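Local coordinates for protein esterase (uncultured bacterium FLS12, PDB 4RGY) that hydrolyses carboxylic esters as a low-temperature-active alkaline esterase, built on the alpha/beta-hydrolase fold, at residues S19-P25 and G73-P79. Residues are numbered along the deposited sequence; the frame is centred on the assembly and turned at random.
Sequences SMTVILP and GLAVVMP
The flat peptide groups of I23 and V76 are joined by two backbone bonds: each N donates to the other residue's O at 2.9 Å, each donor lying in the acceptor's carbonyl plane. The T21 and M78 pair is less regular. M78 N lies nearly in line with the C=O bond of T21 (171°), whereas T21 N is tilted 27° from the carbonyl plane of M78. These four bonds define two antiparallel hydrogen-bonded pairs flanking the non-hydrogen-bonded pair V22 and V77.

On the face carrying T21, I23, V76 and M78, I23 lies alongside V76. Its CG1 is wedged between N and carbonyl carbon (chi1 48°), which brings it unusually close to V76 CB, 3.5 Å. The bent end of M78 places CE 3.9 Å from T21 CG2 and 4.1 Å from I23 CG1. Replacing I23 with an alanine removes CG1 and CD1 and is likely to leave a gap beside V76 CB and M78 CE. On the other face V22 CG2 rests against V77 CG2 (4.1 Å), and M20 SD lies 3.9 Å from V77 CG1. Helix 95-110 of the same chain covers this side, L103 touching V77 and F110 touching M20. Beyond the ladder the P25 ring packs on the G73-L74 backbone, CG 3.7 Å from L74 N.

Strand 75-79 pairs antiparallel with 16-25 and parallel with 45-49, the 1-2-4-3 strand order of the alpha/beta-hydrolase sheet.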
ATOM      1  N   SER A  19       3.560  -9.181   5.799  1.00 12.67           N
ATOM      2  CA  SER A  19       2.483  -8.716   4.944  1.00 12.10           C
ATOM      3  C   SER A  19       1.905  -9.832   4.100  1.00 11.59           C
ATOM      4  O   SER A  19       2.586 -10.814   3.823  1.00 12.92           O
ATOM      5  CB  SER A  19       3.000  -7.626   4.006  1.00 13.77           C
ATOM      6  OG  SER A  19       3.515  -6.544   4.753  1.00 16.95           O
ATOM      7  N   MET A  20       0.652  -9.675   3.693  1.00 11.80           N
ATOM      8  CA  MET A  20       0.061 -10.533   2.669  1.00 10.89           C
ATOM      9  C   MET A  20      -0.892  -9.709   1.817  1.00 11.64           C
ATOM     10  O   MET A  20      -1.341  -8.625   2.218  1.00 12.12           O
ATOM     11  CB  MET A  20      -0.692 -11.709   3.293  1.00 13.60           C
ATOM     12  CG  MET A  20      -1.917 -11.310   4.091  1.00 13.03           C
ATOM     13  SD  MET A  20      -2.732 -12.786   4.719  1.00 14.36           S
ATOM     14  CE  MET A  20      -3.793 -12.069   5.969  1.00 19.05           C
ATOM     15  N   THR A  21      -1.199 -10.217   0.623  1.00 11.38           N
ATOM     16  CA  THR A  21      -2.193  -9.602  -0.244  1.00 12.49           C
ATOM     17  C   THR A  21      -3.387 -10.531  -0.305  1.00 11.24           C
ATOM     18  O   THR A  21      -3.218 -11.735  -0.484  1.00 12.59           O
ATOM     19  CB  THR A  21      -1.637  -9.443  -1.664  1.00 12.75           C
ATOM     20  OG1 THR A  21      -0.424  -8.678  -1.609  1.00 14.92           O
ATOM     21  CG2 THR A  21      -2.639  -8.758  -2.571  1.00 14.47           C
ATOM     22  N   VAL A  22      -4.584  -9.983  -0.140  1.00 12.39           N
ATOM     23  CA  VAL A  22      -5.805 -10.779  -0.193  1.00 13.52           C
ATOM     24  C   VAL A  22      -6.776 -10.149  -1.179  1.00 12.40           C
ATOM     25  O   VAL A  22      -6.966  -8.931  -1.190  1.00 13.65           O
ATOM     26  CB  VAL A  22      -6.462 -10.883   1.208  1.00 11.63           C
ATOM     27  CG1 VAL A  22      -7.842 -11.511   1.126  1.00 15.94           C
ATOM     28  CG2 VAL A  22      -5.565 -11.677   2.159  1.00 14.05           C
ATOM     29  N   ILE A  23      -7.392 -10.973  -2.023  1.00 12.54           N
ATOM     30  CA  ILE A  23      -8.508 -10.474  -2.815  1.00 13.89           C
ATOM     31  C   ILE A  23      -9.784 -11.217  -2.443  1.00 14.64           C
ATOM     32  O   ILE A  23      -9.780 -12.443  -2.294  1.00 14.70           O
ATOM     33  CB  ILE A  23      -8.242 -10.506  -4.325  1.00 18.67           C
ATOM     34  CG1 ILE A  23      -7.683 -11.842  -4.763  1.00 17.75           C
ATOM     35  CG2 ILE A  23      -7.265  -9.406  -4.717  1.00 21.06           C
ATOM     36  CD1 ILE A  23      -7.415 -11.908  -6.266  1.00 18.97           C
ATOM     37  N   LEU A  24     -10.852 -10.444  -2.248  1.00 14.13           N
ATOM     38  CA  LEU A  24     -12.137 -10.954  -1.780  1.00 16.78           C
ATOM     39  C   LEU A  24     -13.203 -10.568  -2.774  1.00 19.21           C
ATOM     40  O   LEU A  24     -13.211  -9.440  -3.262  1.00 18.59           O
ATOM     41  CB  LEU A  24     -12.537 -10.272  -0.473  1.00 18.48           C
ATOM     42  CG  LEU A  24     -12.209 -10.747   0.927  1.00 26.07           C
ATOM     43  CD1 LEU A  24     -13.043  -9.924   1.920  1.00 23.09           C
ATOM     44  CD2 LEU A  24     -12.480 -12.239   1.085  1.00 23.84           C
ATOM     45  N   PRO A  25     -14.141 -11.481  -3.052  1.00 16.87           N
ATOM     46  CA  PRO A  25     -15.317 -11.057  -3.807  1.00 19.48           C
ATOM     47  C   PRO A  25     -16.128 -10.051  -2.996  1.00 19.30           C
ATOM     48  O   PRO A  25     -16.235 -10.199  -1.779  1.00 20.26           O
ATOM     49  CB  PRO A  25     -16.111 -12.359  -3.975  1.00 19.18           C
ATOM     50  CG  PRO A  25     -15.098 -13.470  -3.754  1.00 18.55           C
ATOM     51  CD  PRO A  25     -14.155 -12.921  -2.737  1.00 17.45           C
ATOM     52  N   GLY A  73     -16.419 -16.430  -7.298  1.00 19.88           N
ATOM     53  CA  GLY A  73     -16.810 -16.445  -5.898  1.00 18.27           C
ATOM     54  C   GLY A  73     -15.700 -17.036  -5.041  1.00 17.22           C
ATOM     55  O   GLY A  73     -15.955 -17.738  -4.055  1.00 20.57           O
ATOM     56  N   LEU A  74     -14.466 -16.727  -5.427  1.00 16.55           N
ATOM     57  CA  LEU A  74     -13.266 -17.330  -4.857  1.00 16.13           C
ATOM     58  C   LEU A  74     -12.370 -16.247  -4.274  1.00 15.42           C
ATOM     59  O   LEU A  74     -12.019 -15.296  -4.967  1.00 16.63           O
ATOM     60  CB  LEU A  74     -12.489 -18.072  -5.950  1.00 14.50           C
ATOM     61  CG  LEU A  74     -11.161 -18.739  -5.584  1.00 14.22           C
ATOM     62  CD1 LEU A  74     -11.434 -19.876  -4.639  1.00 14.93           C
ATOM     63  CD2 LEU A  74     -10.460 -19.225  -6.840  1.00 16.75           C
ATOM     64  N   ALA A  75     -12.011 -16.392  -3.005  1.00 14.39           N
ATOM     65  CA  ALA A  75     -11.036 -15.498  -2.386  1.00 13.90           C
ATOM     66  C   ALA A  75      -9.629 -16.028  -2.661  1.00 13.61           C
ATOM     67  O   ALA A  75      -9.432 -17.235  -2.836  1.00 13.72           O
ATOM     68  CB  ALA A  75     -11.287 -15.391  -0.900  1.00 15.38           C
ATOM     69  N   VAL A  76      -8.647 -15.131  -2.719  1.00 13.11           N
ATOM     70  CA  VAL A  76      -7.268 -15.553  -2.908  1.00 11.87           C
ATOM     71  C   VAL A  76      -6.384 -14.912  -1.839  1.00 12.47           C
ATOM     72  O   VAL A  76      -6.448 -13.702  -1.604  1.00 14.32           O
ATOM     73  CB  VAL A  76      -6.742 -15.173  -4.306  1.00 11.99           C
ATOM     74  CG1 VAL A  76      -5.360 -15.764  -4.525  1.00 13.57           C
ATOM     75  CG2 VAL A  76      -7.681 -15.684  -5.397  1.00 13.50           C
ATOM     76  N   VAL A  77      -5.561 -15.735  -1.197  1.00 11.29           N
ATOM     77  CA  VAL A  77      -4.658 -15.269  -0.146  1.00 11.65           C
ATOM     78  C   VAL A  77      -3.228 -15.506  -0.599  1.00 11.19           C
ATOM     79  O   VAL A  77      -2.848 -16.643  -0.871  1.00 12.03           O
ATOM     80  CB  VAL A  77      -4.913 -16.009   1.192  1.00 11.43           C
ATOM     81  CG1 VAL A  77      -3.869 -15.625   2.245  1.00 13.46           C
ATOM     82  CG2 VAL A  77      -6.325 -15.707   1.710  1.00 13.69           C
ATOM     83  N   MET A  78      -2.443 -14.434  -0.666  1.00 12.03           N
ATOM     84  CA  MET A  78      -1.085 -14.461  -1.188  1.00 11.27           C
ATOM     85  C   MET A  78      -0.123 -13.970  -0.110  1.00 12.48           C
ATOM     86  O   MET A  78       0.057 -12.768   0.083  1.00 12.26           O
ATOM     87  CB  MET A  78      -0.999 -13.579  -2.439  1.00 11.59           C
ATOM     88  CG  MET A  78      -1.714 -14.196  -3.640  1.00 12.32           C
ATOM     89  SD  MET A  78      -2.305 -13.010  -4.864  1.00 12.73           S
ATOM     90  CE  MET A  78      -3.688 -12.251  -3.998  1.00 13.73           C
ATOM     91  N   PRO A  79       0.505 -14.909   0.599  1.00 11.80           N
ATOM     92  CA  PRO A  79       1.389 -14.527   1.701  1.00 12.59           C
ATOM     93  C   PRO A  79       2.856 -14.509   1.299  1.00 11.20           C
ATOM     94  O   PRO A  79       3.160 -14.801   0.141  1.00 12.19           O
ATOM     95  CB  PRO A  79       1.176 -15.653   2.678  1.00 14.54           C
ATOM     96  CG  PRO A  79       0.967 -16.868   1.805  1.00 14.48           C
ATOM     97  CD  PRO A  79       0.259 -16.362   0.564  1.00 13.36           C
TER